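Local coordinates for activator of Hsp90 ATPase homologue 1/2-like C-terminal domain-containing protein (Staphylococcus saprophyticus subsp. saprophyticus, PDB 3Q6A), which is of unknown function but belongs to the AHA1 family, whose namesake stimulates the ATPase activity of the chaperone Hsp90, at residues T5-V11 and A86-T92; T15-F20 and L119-L123; D64-I68 and T78-E82. All coordinates share one frame. Numbering follows the deposited sequence.

In the fold
The three contacts meet around Val16, which packs on Val11 and Val90 of contact 1 and on Phe81 of contact 3. Contacts 1 and 3 belong to one antiparallel sheet: 86-92 and 78-82 lie on neighbouring strands joined by backbone hydrogen bonds Val89–Glu82 and Thr91–Gln80. Both are partly buried and pair backbones; contact 1 sets a mix of threonine and apolar side chains toward the helices, contact 3 Ile68, Ile79 and Phe81. Contact 2 is the buried one, joining helices 13-21 and 102-125 with no hydrogen bond between its segments. Contacts 1 and 2 also share a polar tie, Gln8 O to Lys120 NZ, and both touch the second subunit, whereas contact 3 touches no other chain.

Contact 1 (T5-V11 and A86-T92); sequences TKMQVDV and AGTVVTT
Segments 5-11 and 86-92 pair as antiparallel strands, their axes 4.6 Å apart and 161° between directions. Thr5, Met7 and Val9 form hydrogen-bonded pairs with Thr92, Val90 and Thr88; Lys6–Thr91 and Gln8–Val89 are non-hydrogen-bonded. At the Thr5 end of the segments, Thr5 N–Thr92 O and Thr92 N–Thr5 O are both 2.8 Å. Thr5 OG1 (chi1 m) hydrogen-bonds Lys109 NZ and also a water at 2.8 Å, which lies 2.9 Å from Thr92 OG1 (chi1 p). Toward the other end comes Thr88 (chi1 m), with Val9 N–Thr88 O 2.8 Å, Thr88 N–Val9 O 2.9 Å, and Thr88 OG1 donating to Val11 O at 2.8 Å past the inverse gamma turn centred on Asp10. There Ala86 points toward 5-11, Ala86 CB lying 3.5 Å from Asp10 OD1. Gly87 (160/-99) leaves no room for a CB, which would clash with Val9 O. Backbone pairing thus chiefly holds strand 3-9, outermost in this chain's sheet, with threonine hydroxyls adding a water bridge and the Thr88–Val11 bond.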
loop_
_atom_site.group_PDB
_atom_site.type_symbol
_atom_site.label_atom_id
_atom_site.label_comp_id
_atom_site.label_asym_id
_atom_site.label_seq_id
_atom_site.Cartn_x
_atom_site.Cartn_y
_atom_site.Cartn_z
ATOM N N THR D 5 3.087 -8.040 -7.692
ATOM C CA THR D 5 2.156 -6.985 -7.325
ATOM C C THR D 5 1.888 -6.074 -8.519
ATOM O O THR D 5 2.801 -5.724 -9.257
ATOM C CB THR D 5 2.718 -6.143 -6.156
ATOM O OG1 THR D 5 3.128 -7.023 -5.103
ATOM C CG2 THR D 5 1.660 -5.207 -5.623
ATOM N N LYS D 6 0.631 -5.696 -8.712
ATOM C CA LYS D 6 0.274 -4.826 -9.827
ATOM C C LYS D 6 -0.406 -3.575 -9.313
ATOM O O LYS D 6 -1.229 -3.647 -8.399
ATOM C CB LYS D 6 -0.657 -5.561 -10.797
ATOM C CG LYS D 6 0.003 -6.712 -11.541
ATOM C CD LYS D 6 -0.948 -7.374 -12.530
ATOM C CE LYS D 6 -0.218 -8.437 -13.338
ATOM N NZ LYS D 6 -1.096 -9.105 -14.340
HETATM N N MSE D 7 -0.047 -2.425 -9.882
HETATM C CA MSE D 7 -0.630 -1.150 -9.468
HETATM C C MSE D 7 -0.914 -0.261 -10.673
HETATM O O MSE D 7 -0.041 -0.030 -11.504
HETATM C CB MSE D 7 0.313 -0.399 -8.530
HETATM C CG MSE D 7 -0.248 0.938 -8.021
HETATM SE SE MSE D 7 -1.621 0.742 -6.833
HETATM C CE MSE D 7 -0.667 0.167 -5.324
ATOM N N GLN D 8 -2.137 0.238 -10.746
ATOM C CA GLN D 8 -2.531 1.135 -11.824
ATOM C C GLN D 8 -2.113 2.546 -11.451
ATOM O O GLN D 8 -2.311 2.978 -10.313
ATOM C CB GLN D 8 -4.052 1.069 -12.038
ATOM C CG GLN D 8 -4.603 2.234 -12.849
ATOM C CD GLN D 8 -4.195 2.204 -14.315
ATOM O OE1 GLN D 8 -4.038 3.255 -14.935
ATOM N NE2 GLN D 8 -4.047 1.001 -14.882
ATOM N N VAL D 9 -1.480 3.243 -12.391
ATOM C CA VAL D 9 -1.056 4.621 -12.193
ATOM C C VAL D 9 -1.560 5.393 -13.417
ATOM O O VAL D 9 -1.207 5.067 -14.553
ATOM C CB VAL D 9 0.470 4.755 -12.097
ATOM C CG1 VAL D 9 0.809 6.158 -11.689
ATOM C CG2 VAL D 9 1.036 3.743 -11.077
ATOM N N ASP D 10 -2.370 6.421 -13.175
ATOM C CA ASP D 10 -2.997 7.189 -14.254
ATOM C C ASP D 10 -2.161 8.231 -15.000
ATOM O O ASP D 10 -2.560 9.398 -15.127
ATOM C CB ASP D 10 -4.278 7.850 -13.727
ATOM C CG ASP D 10 -5.294 6.841 -13.199
ATOM O OD1 ASP D 10 -5.180 5.625 -13.478
ATOM O OD2 ASP D 10 -6.243 7.272 -12.506
ATOM N N VAL D 11 -0.994 7.808 -15.484
ATOM C CA VAL D 11 -0.107 8.675 -16.264
ATOM C C VAL D 11 0.518 7.793 -17.333
ATOM O O VAL D 11 0.462 6.577 -17.228
ATOM C CB VAL D 11 1.031 9.305 -15.422
ATOM C CG1 VAL D 11 0.461 10.241 -14.376
ATOM C CG2 VAL D 11 1.866 8.222 -14.783
ATOM N N ALA D 86 -6.417 4.045 -18.636
ATOM C CA ALA D 86 -6.196 5.270 -17.890
ATOM C C ALA D 86 -4.731 5.642 -17.718
ATOM O O ALA D 86 -4.399 6.716 -17.198
ATOM C CB ALA D 86 -6.904 5.179 -16.523
ATOM N N GLY D 87 -3.844 4.762 -18.169
ATOM C CA GLY D 87 -2.440 5.074 -18.053
ATOM C C GLY D 87 -1.462 3.920 -18.123
ATOM O O GLY D 87 -1.125 3.425 -19.200
ATOM N N THR D 88 -1.018 3.481 -16.953
ATOM C CA THR D 88 -0.020 2.428 -16.861
ATOM C C THR D 88 -0.306 1.415 -15.758
ATOM O O THR D 88 -0.862 1.758 -14.723
ATOM C CB THR D 88 1.365 3.055 -16.519
ATOM O OG1 THR D 88 1.720 4.039 -17.506
ATOM C CG2 THR D 88 2.461 1.960 -16.431
ATOM N N VAL D 89 0.066 0.165 -15.986
ATOM C CA VAL D 89 -0.038 -0.845 -14.938
ATOM C C VAL D 89 1.401 -1.247 -14.659
ATOM O O VAL D 89 2.100 -1.697 -15.564
ATOM C CB VAL D 89 -0.809 -2.089 -15.376
ATOM C CG1 VAL D 89 -0.645 -3.200 -14.340
ATOM C CG2 VAL D 89 -2.300 -1.732 -15.534
ATOM N N VAL D 90 1.840 -1.069 -13.418
ATOM C CA VAL D 90 3.196 -1.444 -13.038
ATOM C C VAL D 90 3.107 -2.818 -12.386
ATOM O O VAL D 90 2.237 -3.068 -11.548
ATOM C CB VAL D 90 3.803 -0.456 -12.017
ATOM C CG1 VAL D 90 5.260 -0.859 -11.702
ATOM C CG2 VAL D 90 3.734 0.959 -12.548
ATOM N N THR D 91 3.993 -3.723 -12.773
ATOM C CA THR D 91 3.976 -5.043 -12.197
ATOM C C THR D 91 5.330 -5.326 -11.590
ATOM O O THR D 91 6.319 -5.406 -12.313
ATOM C CB THR D 91 3.689 -6.117 -13.254
ATOM O OG1 THR D 91 2.452 -5.816 -13.910
ATOM C CG2 THR D 91 3.578 -7.486 -12.604
ATOM N N THR D 92 5.381 -5.451 -10.265
ATOM C CA THR D 92 6.646 -5.766 -9.605
ATOM C C THR D 92 6.651 -7.268 -9.333
ATOM O O THR D 92 5.635 -7.850 -8.953
ATOM C CB THR D 92 6.833 -4.993 -8.262
ATOM O OG1 THR D 92 5.704 -5.222 -7.412
ATOM C CG2 THR D 92 6.995 -3.500 -8.507
HETATM O O HOH W 1 5.835 -7.575 -5.774
#

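Contact 2 (T15-F20 and L119-L123); sequences TVFEAF and LKVYL
Both segments are helical, and their axes come no closer than 11.2 Å, with 111° between N-to-C directions. At that spacing side chains must bridge the gap; the nearest CA atoms, those of Val16 and Leu123, are 7.4 Å apart. Leu119 (chi1 t, chi2 p) and Leu123 (chi1 m, chi2 t) lie one turn apart, linked by Leu123 N to Leu119 O at 3.0 Å, and both point toward the other helix. Along 15-20, Thr15 comes first, its CG2 4.1 Å from Leu123 CD2. Val16 (chi1 t) touches both leucines: Val16 CG2 is 3.8 Å from Leu123 CD1, and Val16 CG1 is 4.1 Å from Leu119 CD2. Phe17 points away from this interface and packs on Ile68 and Asn65. Ala19, directed toward the partner, offers only a methyl, so Ala19 CB can approach Leu119 CD1 and Leu123 CD1 alike at 4.0 Å. Phe20 (chi1 m) starts sideways, but its ring turns back to bring Phe20 CE1 within 3.8 Å of Leu119 CD2; the ring also meets Phe29 edge-to-face. Contacts between the segments are all apolar. Val16 and Leu119 both reach Val90 of the sheet, so strand and helices close round one core, the arrangement of the helix-grip fold of Bet v 1-like proteins, in which an antiparallel sheet wraps round a long C-terminal helix.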
loop_
_atom_site.group_PDB
_atom_site.type_symbol
_atom_site.label_atom_id
_atom_site.label_comp_id
_atom_site.label_asym_id
_atom_site.label_seq_id
_atom_site.Cartn_x
_atom_site.Cartn_y
_atom_site.Cartn_z
ATOM N N THR D 15 6.332 8.207 -18.336
ATOM C CA THR D 15 6.428 8.982 -17.113
ATOM C C THR D 15 6.658 8.112 -15.880
ATOM O O THR D 15 7.399 8.496 -14.979
ATOM C CB THR D 15 5.160 9.819 -16.879
ATOM O OG1 THR D 15 4.979 10.724 -17.973
ATOM C CG2 THR D 15 5.286 10.620 -15.585
ATOM N N VAL D 16 6.017 6.952 -15.841
ATOM C CA VAL D 16 6.183 6.048 -14.705
ATOM C C VAL D 16 7.597 5.454 -14.750
ATOM O O VAL D 16 8.275 5.371 -13.731
ATOM C CB VAL D 16 5.148 4.902 -14.739
ATOM C CG1 VAL D 16 5.364 3.972 -13.540
ATOM C CG2 VAL D 16 3.721 5.480 -14.708
ATOM N N PHE D 17 8.035 5.050 -15.940
ATOM C CA PHE D 17 9.370 4.479 -16.121
ATOM C C PHE D 17 10.402 5.485 -15.633
ATOM O O PHE D 17 11.304 5.144 -14.865
ATOM C CB PHE D 17 9.612 4.156 -17.603
ATOM C CG PHE D 17 11.016 3.674 -17.910
ATOM C CD1 PHE D 17 11.362 2.332 -17.751
ATOM C CD2 PHE D 17 11.987 4.571 -18.349
ATOM C CE1 PHE D 17 12.666 1.890 -18.030
ATOM C CE2 PHE D 17 13.288 4.143 -18.626
ATOM C CZ PHE D 17 13.624 2.800 -18.467
ATOM N N GLU D 18 10.252 6.735 -16.064
ATOM C CA GLU D 18 11.169 7.794 -15.678
ATOM C C GLU D 18 11.215 8.022 -14.174
ATOM O O GLU D 18 12.253 8.406 -13.635
ATOM C CB GLU D 18 10.799 9.109 -16.366
ATOM C CG GLU D 18 11.147 9.178 -17.852
ATOM C CD GLU D 18 12.647 9.047 -18.134
ATOM O OE1 GLU D 18 13.443 9.824 -17.561
ATOM O OE2 GLU D 18 13.021 8.167 -18.932
ATOM N N ALA D 19 10.085 7.805 -13.500
ATOM C CA ALA D 19 10.012 7.994 -12.060
ATOM C C ALA D 19 11.032 7.126 -11.324
ATOM O O ALA D 19 11.562 7.542 -10.286
ATOM C CB ALA D 19 8.585 7.684 -11.557
ATOM N N PHE D 20 11.309 5.941 -11.856
ATOM C CA PHE D 20 12.276 5.035 -11.227
ATOM C C PHE D 20 13.728 5.346 -11.608
ATOM O O PHE D 20 14.574 5.547 -10.735
ATOM C CB PHE D 20 12.010 3.566 -11.608
ATOM C CG PHE D 20 10.780 2.945 -10.957
ATOM C CD1 PHE D 20 9.508 3.089 -11.525
ATOM C CD2 PHE D 20 10.911 2.173 -9.800
ATOM C CE1 PHE D 20 8.382 2.468 -10.948
ATOM C CE2 PHE D 20 9.801 1.543 -9.212
ATOM C CZ PHE D 20 8.530 1.691 -9.789
ATOM N N LEU D 119 4.201 5.455 -5.125
ATOM C CA LEU D 119 4.449 5.781 -6.530
ATOM C C LEU D 119 3.207 6.438 -7.148
ATOM O O LEU D 119 3.288 7.520 -7.746
ATOM C CB LEU D 119 4.798 4.514 -7.302
ATOM C CG LEU D 119 4.920 4.685 -8.818
ATOM C CD1 LEU D 119 6.119 5.587 -9.131
ATOM C CD2 LEU D 119 5.024 3.340 -9.487
ATOM N N LYS D 120 2.065 5.783 -6.985
ATOM C CA LYS D 120 0.793 6.251 -7.537
ATOM C C LYS D 120 0.446 7.661 -7.068
ATOM O O LYS D 120 0.062 8.536 -7.873
ATOM C CB LYS D 120 -0.313 5.257 -7.169
ATOM C CG LYS D 120 -1.702 5.588 -7.735
ATOM C CD LYS D 120 -2.751 4.591 -7.264
ATOM C CE LYS D 120 -4.147 4.916 -7.823
ATOM N NZ LYS D 120 -4.249 4.713 -9.323
ATOM N N VAL D 121 0.600 7.900 -5.770
ATOM C CA VAL D 121 0.308 9.212 -5.219
ATOM C C VAL D 121 1.258 10.287 -5.751
ATOM O O VAL D 121 0.834 11.397 -6.080
ATOM C CB VAL D 121 0.416 9.202 -3.689
ATOM C CG1 VAL D 121 0.157 10.599 -3.147
ATOM C CG2 VAL D 121 -0.577 8.197 -3.115
ATOM N N TYR D 122 2.544 9.960 -5.825
ATOM C CA TYR D 122 3.532 10.918 -6.310
ATOM C C TYR D 122 3.272 11.339 -7.765
ATOM O O TYR D 122 3.341 12.528 -8.091
ATOM C CB TYR D 122 4.942 10.328 -6.162
ATOM C CG TYR D 122 6.040 11.080 -6.892
ATOM C CD1 TYR D 122 6.358 12.392 -6.549
ATOM C CD2 TYR D 122 6.751 10.477 -7.934
ATOM C CE1 TYR D 122 7.361 13.098 -7.232
ATOM C CE2 TYR D 122 7.760 11.174 -8.624
ATOM C CZ TYR D 122 8.052 12.484 -8.265
ATOM O OH TYR D 122 9.019 13.196 -8.951
ATOM N N LEU D 123 2.966 10.379 -8.624
ATOM C CA LEU D 123 2.722 10.675 -10.040
ATOM C C LEU D 123 1.328 11.231 -10.347
ATOM O O LEU D 123 1.159 12.006 -11.292
ATOM C CB LEU D 123 2.968 9.428 -10.888
ATOM C CG LEU D 123 4.428 8.941 -10.904
ATOM C CD1 LEU D 123 4.560 7.656 -11.722
ATOM C CD2 LEU D 123 5.309 10.048 -11.475
#

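Contact 3 (D64-I68 and T78-E82); sequences DNQLI and TIQFE
Residues 65-68 run antiparallel to 78-81, their end-to-end directions 169° apart. The register places Gln66 by Phe81 (CA–CA 4.7 Å), Leu67 by Gln80 (4.5 Å, a non-hydrogen-bonded pair) and Ile68 by Ile79 (5.2 Å, hydrogen-bonded). Three amides are satisfied across the pair: Phe81 N donates to Gln66 O at 3.1 Å, Ile68 N to Ile79 O at 3.0 Å and Ile79 N to Ile68 O at 2.9 Å. CA-H...O contacts supplement them, with Leu67 CA 3.4 Å from Ile79 O and Thr78 CA 3.3 Å from Ile68 O. Thr78, Gln80 and Glu82 instead use their backbones on Thr93, Thr91 and Val89 of the next strand, while Gln66 NE2 bonds Glu63 OE1. Asn65, at 51/26, turns the chain ahead of the strand. Ile68 (m, t) and Ile79 (m, t) face the core, their CB atoms 4.3 Å apart. Phe81 (chi1 m) presents its ring edge, with Phe81 CZ 4.0 Å from Ile68 CD1, and meets Phe20 of helix 13-21 with planes at about 80°. The pairing belongs to the beta hairpin of strands 67-72 and 75-84; on the other flank, Gln66 and Leu67 both oppose Glu63 in a classic beta bulge.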
loop_
_atom_site.group_PDB
_atom_site.type_symbol
_atom_site.label_atom_id
_atom_site.label_comp_id
_atom_site.label_asym_id
_atom_site.label_seq_id
_atom_site.Cartn_x
_atom_site.Cartn_y
_atom_site.Cartn_z
ATOM N N ASP D 64 13.617 0.250 -22.272
ATOM C CA ASP D 64 13.048 1.587 -22.135
ATOM C C ASP D 64 11.534 1.579 -21.997
ATOM O O ASP D 64 10.836 0.924 -22.768
ATOM C CB ASP D 64 13.453 2.445 -23.330
ATOM C CG ASP D 64 14.948 2.483 -23.525
ATOM O OD1 ASP D 64 15.651 2.953 -22.602
ATOM O OD2 ASP D 64 15.419 2.035 -24.592
ATOM N N ASN D 65 11.056 2.281 -20.973
ATOM C CA ASN D 65 9.631 2.405 -20.673
ATOM C C ASN D 65 8.893 1.072 -20.612
ATOM O O ASN D 65 7.680 1.026 -20.833
ATOM C CB ASN D 65 8.963 3.303 -21.718
ATOM C CG ASN D 65 9.720 4.586 -21.938
ATOM O OD1 ASN D 65 9.927 5.371 -21.013
ATOM N ND2 ASN D 65 10.143 4.814 -23.179
ATOM N N GLN D 66 9.601 -0.011 -20.293
ATOM C CA GLN D 66 8.948 -1.305 -20.253
ATOM C C GLN D 66 9.488 -2.316 -19.243
ATOM O O GLN D 66 8.750 -3.178 -18.756
ATOM C CB GLN D 66 8.978 -1.917 -21.647
ATOM C CG GLN D 66 8.390 -3.306 -21.727
ATOM C CD GLN D 66 8.154 -3.737 -23.158
ATOM O OE1 GLN D 66 7.297 -3.184 -23.852
ATOM N NE2 GLN D 66 8.919 -4.723 -23.614
ATOM N N LEU D 67 10.774 -2.233 -18.932
ATOM C CA LEU D 67 11.319 -3.187 -17.987
ATOM C C LEU D 67 12.631 -2.781 -17.356
ATOM O O LEU D 67 13.494 -2.172 -17.993
ATOM C CB LEU D 67 11.463 -4.553 -18.665
ATOM C CG LEU D 67 12.141 -5.688 -17.897
ATOM C CD1 LEU D 67 11.698 -7.014 -18.479
ATOM C CD2 LEU D 67 13.655 -5.547 -17.981
ATOM N N ILE D 68 12.751 -3.123 -16.076
ATOM C CA ILE D 68 13.947 -2.851 -15.285
ATOM C C ILE D 68 14.169 -4.144 -14.523
ATOM O O ILE D 68 13.280 -4.589 -13.809
ATOM C CB ILE D 68 13.715 -1.739 -14.251
ATOM C CG1 ILE D 68 13.303 -0.445 -14.946
ATOM C CG2 ILE D 68 14.984 -1.535 -13.415
ATOM C CD1 ILE D 68 12.976 0.686 -13.978
ATOM N N THR D 78 11.999 -7.774 -11.138
ATOM C CA THR D 78 11.679 -7.116 -12.398
ATOM C C THR D 78 10.536 -6.153 -12.129
ATOM O O THR D 78 9.618 -6.466 -11.360
ATOM C CB THR D 78 11.202 -8.106 -13.482
ATOM O OG1 THR D 78 10.054 -8.810 -13.006
ATOM C CG2 THR D 78 12.295 -9.095 -13.837
ATOM N N ILE D 79 10.633 -4.968 -12.727
ATOM C CA ILE D 79 9.607 -3.948 -12.614
ATOM C C ILE D 79 9.184 -3.717 -14.055
ATOM O O ILE D 79 9.975 -3.237 -14.861
ATOM C CB ILE D 79 10.160 -2.673 -12.011
ATOM C CG1 ILE D 79 10.749 -2.980 -10.617
ATOM C CG2 ILE D 79 9.043 -1.646 -11.880
ATOM C CD1 ILE D 79 11.372 -1.788 -9.925
ATOM N N GLN D 80 7.952 -4.103 -14.379
ATOM C CA GLN D 80 7.447 -3.983 -15.752
ATOM C C GLN D 80 6.415 -2.883 -15.857
ATOM O O GLN D 80 5.732 -2.580 -14.884
ATOM C CB GLN D 80 6.813 -5.295 -16.191
ATOM C CG GLN D 80 7.706 -6.507 -16.019
ATOM C CD GLN D 80 7.021 -7.782 -16.449
ATOM O OE1 GLN D 80 6.726 -7.970 -17.630
ATOM N NE2 GLN D 80 6.754 -8.662 -15.498
ATOM N N PHE D 81 6.307 -2.289 -17.044
ATOM C CA PHE D 81 5.354 -1.219 -17.291
ATOM C C PHE D 81 4.544 -1.540 -18.550
ATOM O O PHE D 81 5.111 -1.665 -19.634
ATOM C CB PHE D 81 6.089 0.113 -17.468
ATOM C CG PHE D 81 7.118 0.396 -16.405
ATOM C CD1 PHE D 81 8.313 -0.318 -16.367
ATOM C CD2 PHE D 81 6.889 1.365 -15.430
ATOM C CE1 PHE D 81 9.266 -0.074 -15.371
ATOM C CE2 PHE D 81 7.830 1.619 -14.430
ATOM C CZ PHE D 81 9.023 0.895 -14.400
ATOM N N GLU D 82 3.226 -1.689 -18.389
ATOM C CA GLU D 82 2.316 -1.989 -19.494
ATOM C C GLU D 82 1.300 -0.866 -19.647
ATOM O O GLU D 82 0.919 -0.202 -18.672
ATOM C CB GLU D 82 1.532 -3.277 -19.252
ATOM C CG GLU D 82 2.327 -4.553 -19.148
ATOM C CD GLU D 82 1.419 -5.742 -18.907
ATOM O OE1 GLU D 82 0.631 -5.689 -17.939
ATOM O OE2 GLU D 82 1.483 -6.725 -19.680
#